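Local coordinates for protein Abbfa_003403 (Acinetobacter baumannii, PDB 4ZXH) that is a four-domain nonribosomal peptide synthetase whose condensation, adenylation, carrier and thioesterase domains probably activate an amino acid, join it to an acyl partner and release the product, at residues 652-666 with 677-691. Numbering follows the deposited sequence.
Sequences NDRLQVTTETQLLAI and ELLIPLMYGGVVHVC
The side-chain amide of Asn652 lies over one face of the Tyr684 ring, the two planes only 12° apart. OD1 sits 3.3 Å above the ring plane, offset toward the rim, and CG comes within 3.4 Å of Tyr684 CZ. The Asn652 side chain leaves the helix with CG pointing opposite its backbone N, which brings the amide over the CE2-CZ-OH side of the ring, and a hydrogen bond from Val657 N to Asn652 OD1 (2.9 Å) helps to hold that rotation. Val657 O approaches the same ring obliquely, while Val657 CG1 packs against Tyr684 CB and the Pro681 backbone. The His689 ring is met at its edge instead: Gln662 CG and Leu663 O lie near its plane, and the Gln662 amide stands almost upright to it, at 84°.

The His689 ring projects from a parallel ladder. Thr661 O accepts from Val687 N at 2.8 Å, Leu663 bonds through N to Val687 O and through O to His689 N, and Ala665 does likewise with His689 O and Cys691 N. The bonds make strands 662-665 and 687-690, inclined at 26°, parallel neighbours, and helix 674-679 between them in the chain makes this a beta-alpha-beta unit in the mixed sheet of the AMP-binding (adenylation) domain. Strand 713-716 continues the sheet beyond 662-665, and strand 498-501 beyond 687-690.

Helix 674-679 covers the face that carries Leu663 and Ala665. Leu663 CD2 reaches Glu677 CB at 3.7 Å, its CB meets Pro681 CG, and Ala665 CB touches Glu677 CB and Leu678 CD2. The Glu677 chain, extended beyond CG, carries OE1 to a weak hydrogen bond from Ile666 N (3.2 Å), whereas OE2 is hydrogen-bonded to Thr667 OG1 and Gln715 NE2.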
loop_
_atom_site.group_PDB
_atom_site.type_symbol
_atom_site.label_atom_id
_atom_site.label_comp_id
_atom_site.label_asym_id
_atom_site.label_seq_id
_atom_site.Cartn_x
_atom_site.Cartn_y
_atom_site.Cartn_z
ATOM N N ASN A 652 23.134 34.101 -6.485
ATOM C CA ASN A 652 22.861 35.094 -7.508
ATOM C C ASN A 652 22.899 34.534 -8.923
ATOM O O ASN A 652 22.200 35.049 -9.786
ATOM C CB ASN A 652 23.829 36.260 -7.422
ATOM C CG ASN A 652 23.500 37.339 -8.430
ATOM O OD1 ASN A 652 22.446 37.976 -8.332
ATOM N ND2 ASN A 652 24.377 37.532 -9.424
ATOM N N ASP A 653 23.717 33.502 -9.159
ATOM C CA ASP A 653 23.799 32.840 -10.477
ATOM C C ASP A 653 22.429 32.316 -10.890
ATOM O O ASP A 653 22.049 32.366 -12.061
ATOM C CB ASP A 653 24.795 31.670 -10.460
ATOM C CG ASP A 653 26.248 32.121 -10.418
ATOM O OD1 ASP A 653 26.547 33.259 -10.845
ATOM O OD2 ASP A 653 27.092 31.318 -9.958
ATOM N N ARG A 654 21.697 31.823 -9.895
ATOM C CA ARG A 654 20.365 31.265 -10.065
ATOM C C ARG A 654 19.247 32.312 -10.068
ATOM O O ARG A 654 18.229 32.136 -10.739
ATOM C CB ARG A 654 20.112 30.240 -8.954
ATOM C CG ARG A 654 21.087 29.079 -8.999
ATOM C CD ARG A 654 21.210 28.361 -7.677
ATOM N NE ARG A 654 21.907 27.090 -7.855
ATOM C CZ ARG A 654 23.204 26.960 -8.127
ATOM N NH1 ARG A 654 23.982 28.024 -8.261
ATOM N NH2 ARG A 654 23.723 25.752 -8.276
ATOM N N LEU A 655 19.434 33.394 -9.317
ATOM C CA LEU A 655 18.372 34.378 -9.127
ATOM C C LEU A 655 18.534 35.610 -9.992
ATOM O O LEU A 655 17.549 36.286 -10.287
ATOM C CB LEU A 655 18.305 34.809 -7.666
ATOM C CG LEU A 655 17.877 33.722 -6.691
ATOM C CD1 LEU A 655 17.845 34.295 -5.305
ATOM C CD2 LEU A 655 16.522 33.175 -7.097
ATOM N N GLN A 656 19.776 35.904 -10.374
ATOM C CA GLN A 656 20.095 37.056 -11.219
ATOM C C GLN A 656 19.452 38.328 -10.677
ATOM O O GLN A 656 18.639 38.957 -11.357
ATOM C CB GLN A 656 19.644 36.807 -12.662
ATOM C CG GLN A 656 20.425 35.716 -13.393
ATOM C CD GLN A 656 21.865 36.114 -13.677
ATOM O OE1 GLN A 656 22.754 35.910 -12.849
ATOM N NE2 GLN A 656 22.103 36.676 -14.858
ATOM N N VAL A 657 19.807 38.682 -9.443
ATOM C CA VAL A 657 19.224 39.829 -8.756
ATOM C C VAL A 657 19.684 41.135 -9.409
ATOM O O VAL A 657 20.844 41.278 -9.801
ATOM C CB VAL A 657 19.585 39.813 -7.249
ATOM C CG1 VAL A 657 19.130 41.085 -6.553
ATOM C CG2 VAL A 657 18.963 38.615 -6.574
ATOM N N THR A 658 18.752 42.073 -9.552
ATOM C CA THR A 658 19.009 43.324 -10.248
ATOM C C THR A 658 18.434 44.496 -9.488
ATOM O O THR A 658 17.982 44.353 -8.360
ATOM C CB THR A 658 18.380 43.347 -11.630
ATOM O OG1 THR A 658 16.959 43.486 -11.483
ATOM C CG2 THR A 658 18.695 42.068 -12.392
ATOM N N THR A 659 18.414 45.652 -10.135
ATOM C CA THR A 659 17.894 46.863 -9.518
ATOM C C THR A 659 16.391 46.767 -9.278
ATOM O O THR A 659 15.868 47.296 -8.291
ATOM C CB THR A 659 18.225 48.075 -10.386
ATOM O OG1 THR A 659 19.623 48.351 -10.265
ATOM C CG2 THR A 659 17.435 49.298 -9.957
ATOM N N GLU A 660 15.702 46.056 -10.167
ATOM C CA GLU A 660 14.250 45.943 -10.091
ATOM C C GLU A 660 13.784 44.871 -9.103
ATOM O O GLU A 660 12.585 44.658 -8.924
ATOM C CB GLU A 660 13.689 45.667 -11.481
ATOM C CG GLU A 660 13.915 46.824 -12.438
ATOM C CD GLU A 660 13.766 46.427 -13.893
ATOM O OE1 GLU A 660 12.763 46.826 -14.523
ATOM O OE2 GLU A 660 14.653 45.710 -14.405
ATOM N N THR A 661 14.733 44.209 -8.451
ATOM C CA THR A 661 14.399 43.134 -7.519
ATOM C C THR A 661 13.711 43.661 -6.274
ATOM O O THR A 661 14.239 44.534 -5.588
ATOM C CB THR A 661 15.638 42.344 -7.065
ATOM O OG1 THR A 661 16.267 41.723 -8.193
ATOM C CG2 THR A 661 15.221 41.276 -6.094
ATOM N N GLN A 662 12.534 43.123 -5.978
ATOM C CA GLN A 662 11.859 43.452 -4.737
ATOM C C GLN A 662 11.536 42.180 -3.965
ATOM O O GLN A 662 10.629 41.427 -4.311
ATOM C CB GLN A 662 10.605 44.282 -5.012
ATOM C CG GLN A 662 10.950 45.683 -5.478
ATOM C CD GLN A 662 9.766 46.623 -5.491
ATOM O OE1 GLN A 662 8.632 46.216 -5.737
ATOM N NE2 GLN A 662 10.024 47.895 -5.211
ATOM N N LEU A 663 12.294 41.960 -2.899
ATOM C CA LEU A 663 12.224 40.722 -2.139
ATOM C C LEU A 663 11.477 40.914 -0.833
ATOM O O LEU A 663 11.764 41.850 -0.082
ATOM C CB LEU A 663 13.637 40.202 -1.856
ATOM C CG LEU A 663 13.806 38.759 -1.379
ATOM C CD1 LEU A 663 15.147 38.287 -1.838
ATOM C CD2 LEU A 663 13.696 38.627 0.145
ATOM N N LEU A 664 10.528 40.023 -0.555
ATOM C CA LEU A 664 9.804 40.080 0.705
ATOM C C LEU A 664 10.448 39.172 1.740
ATOM O O LEU A 664 10.290 37.949 1.692
ATOM C CB LEU A 664 8.344 39.695 0.521
ATOM C CG LEU A 664 7.502 39.890 1.780
ATOM C CD1 LEU A 664 7.444 41.365 2.149
ATOM C CD2 LEU A 664 6.097 39.316 1.607
ATOM N N ALA A 665 11.172 39.784 2.675
ATOM C CA ALA A 665 11.821 39.060 3.752
ATOM C C ALA A 665 10.863 38.760 4.923
ATOM O O ALA A 665 10.403 39.669 5.619
ATOM C CB ALA A 665 13.007 39.839 4.230
ATOM N N ILE A 666 10.582 37.476 5.146
ATOM C CA ILE A 666 9.602 37.064 6.154
ATOM C C ILE A 666 10.195 36.184 7.237
ATOM O O ILE A 666 9.567 35.947 8.255
ATOM C CB ILE A 666 8.443 36.284 5.529
ATOM C CG1 ILE A 666 8.950 34.957 4.995
ATOM C CG2 ILE A 666 7.834 37.059 4.383
ATOM C CD1 ILE A 666 7.907 34.232 4.211
ATOM N N GLU A 677 17.612 36.673 2.372
ATOM C CA GLU A 677 16.479 37.574 2.230
ATOM C C GLU A 677 16.844 39.009 2.579
ATOM O O GLU A 677 16.368 39.959 1.951
ATOM C CB GLU A 677 15.322 37.113 3.122
ATOM C CG GLU A 677 14.998 35.629 3.041
ATOM C CD GLU A 677 13.856 35.243 3.967
ATOM O OE1 GLU A 677 13.405 36.105 4.757
ATOM O OE2 GLU A 677 13.414 34.075 3.915
ATOM N N LEU A 678 17.679 39.168 3.596
ATOM C CA LEU A 678 18.010 40.495 4.097
ATOM C C LEU A 678 19.186 41.160 3.360
ATOM O O LEU A 678 19.377 42.363 3.465
ATOM C CB LEU A 678 18.308 40.411 5.599
ATOM C CG LEU A 678 17.146 39.896 6.467
ATOM C CD1 LEU A 678 17.599 39.620 7.914
ATOM C CD2 LEU A 678 15.927 40.846 6.445
ATOM N N LEU A 679 19.962 40.395 2.601
ATOM C CA LEU A 679 21.183 40.942 2.020
ATOM C C LEU A 679 21.212 40.986 0.505
ATOM O O LEU A 679 21.578 42.000 -0.081
ATOM C CB LEU A 679 22.397 40.148 2.495
ATOM C CG LEU A 679 22.727 40.246 3.981
ATOM C CD1 LEU A 679 24.022 39.496 4.271
ATOM C CD2 LEU A 679 22.809 41.703 4.410
ATOM N N ILE A 680 20.841 39.892 -0.144
ATOM C CA ILE A 680 21.185 39.770 -1.555
ATOM C C ILE A 680 20.598 40.852 -2.484
ATOM O O ILE A 680 21.201 41.127 -3.520
ATOM C CB ILE A 680 20.823 38.366 -2.117
ATOM C CG1 ILE A 680 21.719 38.055 -3.326
ATOM C CG2 ILE A 680 19.345 38.256 -2.465
ATOM C CD1 ILE A 680 21.521 36.679 -3.923
ATOM N N PRO A 681 19.457 41.495 -2.129
ATOM C CA PRO A 681 19.145 42.561 -3.088
ATOM C C PRO A 681 20.041 43.768 -2.854
ATOM O O PRO A 681 20.305 44.516 -3.796
ATOM C CB PRO A 681 17.674 42.902 -2.797
ATOM C CG PRO A 681 17.165 41.781 -1.942
ATOM C CD PRO A 681 18.356 41.304 -1.167
ATOM N N LEU A 682 20.504 43.951 -1.618
ATOM C CA LEU A 682 21.374 45.083 -1.309
ATOM C C LEU A 682 22.708 44.983 -2.051
ATOM O O LEU A 682 23.303 45.994 -2.399
ATOM C CB LEU A 682 21.622 45.177 0.182
ATOM C CG LEU A 682 20.405 45.412 1.056
ATOM C CD1 LEU A 682 20.846 45.415 2.510
ATOM C CD2 LEU A 682 19.726 46.720 0.695
ATOM N N MET A 683 23.175 43.762 -2.299
ATOM C CA MET A 683 24.368 43.561 -3.120
ATOM C C MET A 683 24.196 44.054 -4.571
ATOM O O MET A 683 25.189 44.270 -5.282
ATOM C CB MET A 683 24.767 42.077 -3.129
ATOM C CG MET A 683 25.335 41.535 -1.818
ATOM S SD MET A 683 25.291 39.718 -1.703
ATOM C CE MET A 683 26.044 39.219 -3.246
ATOM N N TYR A 684 22.958 44.237 -5.024
ATOM C CA TYR A 684 22.763 44.536 -6.442
ATOM C C TYR A 684 21.912 45.776 -6.745
ATOM O O TYR A 684 21.726 46.130 -7.916
ATOM C CB TYR A 684 22.181 43.295 -7.138
ATOM C CG TYR A 684 23.164 42.146 -7.114
ATOM C CD1 TYR A 684 24.259 42.134 -7.976
ATOM C CD2 TYR A 684 23.036 41.102 -6.199
ATOM C CE1 TYR A 684 25.190 41.114 -7.956
ATOM C CE2 TYR A 684 23.970 40.059 -6.173
ATOM C CZ TYR A 684 25.044 40.084 -7.062
ATOM O OH TYR A 684 25.984 39.086 -7.062
ATOM N N GLY A 685 21.422 46.445 -5.702
ATOM C CA GLY A 685 20.738 47.717 -5.871
ATOM C C GLY A 685 19.224 47.647 -5.772
ATOM O O GLY A 685 18.525 48.658 -5.942
ATOM N N GLY A 686 18.715 46.449 -5.496
ATOM C CA GLY A 686 17.288 46.226 -5.342
ATOM C C GLY A 686 16.732 46.623 -3.982
ATOM O O GLY A 686 17.405 47.288 -3.201
ATOM N N VAL A 687 15.498 46.208 -3.703
ATOM C CA VAL A 687 14.802 46.589 -2.478
ATOM C C VAL A 687 14.493 45.409 -1.549
ATOM O O VAL A 687 13.979 44.372 -1.980
ATOM C CB VAL A 687 13.479 47.305 -2.807
ATOM C CG1 VAL A 687 12.701 47.587 -1.536
ATOM C CG2 VAL A 687 13.749 48.581 -3.573
ATOM N N VAL A 688 14.806 45.568 -0.267
ATOM C CA VAL A 688 14.366 44.599 0.736
ATOM C C VAL A 688 13.104 45.103 1.438
ATOM O O VAL A 688 13.129 46.138 2.103
ATOM C CB VAL A 688 15.452 44.319 1.804
ATOM C CG1 VAL A 688 14.866 43.496 2.952
ATOM C CG2 VAL A 688 16.655 43.609 1.196
ATOM N N HIS A 689 12.002 44.377 1.277
ATOM C CA HIS A 689 10.806 44.649 2.061
ATOM C C HIS A 689 10.866 43.838 3.353
ATOM O O HIS A 689 10.686 42.613 3.344
ATOM C CB HIS A 689 9.549 44.317 1.261
ATOM C CG HIS A 689 9.396 45.146 0.026
ATOM N ND1 HIS A 689 8.552 46.234 -0.042
ATOM C CD2 HIS A 689 10.003 45.065 -1.181
ATOM C CE1 HIS A 689 8.639 46.782 -1.241
ATOM N NE2 HIS A 689 9.516 46.093 -1.950
ATOM N N VAL A 690 11.152 44.512 4.463
ATOM C CA VAL A 690 11.152 43.831 5.750
ATOM C C VAL A 690 9.713 43.657 6.226
ATOM O O VAL A 690 9.037 44.618 6.596
ATOM C CB VAL A 690 11.975 44.580 6.802
ATOM C CG1 VAL A 690 11.964 43.816 8.101
ATOM C CG2 VAL A 690 13.394 44.754 6.324
ATOM N N CYS A 691 9.248 42.414 6.193
ATOM C CA CYS A 691 7.858 42.102 6.493
ATOM C C CYS A 691 7.603 41.984 7.988
ATOM O O CYS A 691 8.213 41.149 8.659
ATOM C CB CYS A 691 7.450 40.801 5.804
ATOM S SG CYS A 691 5.709 40.425 5.996
#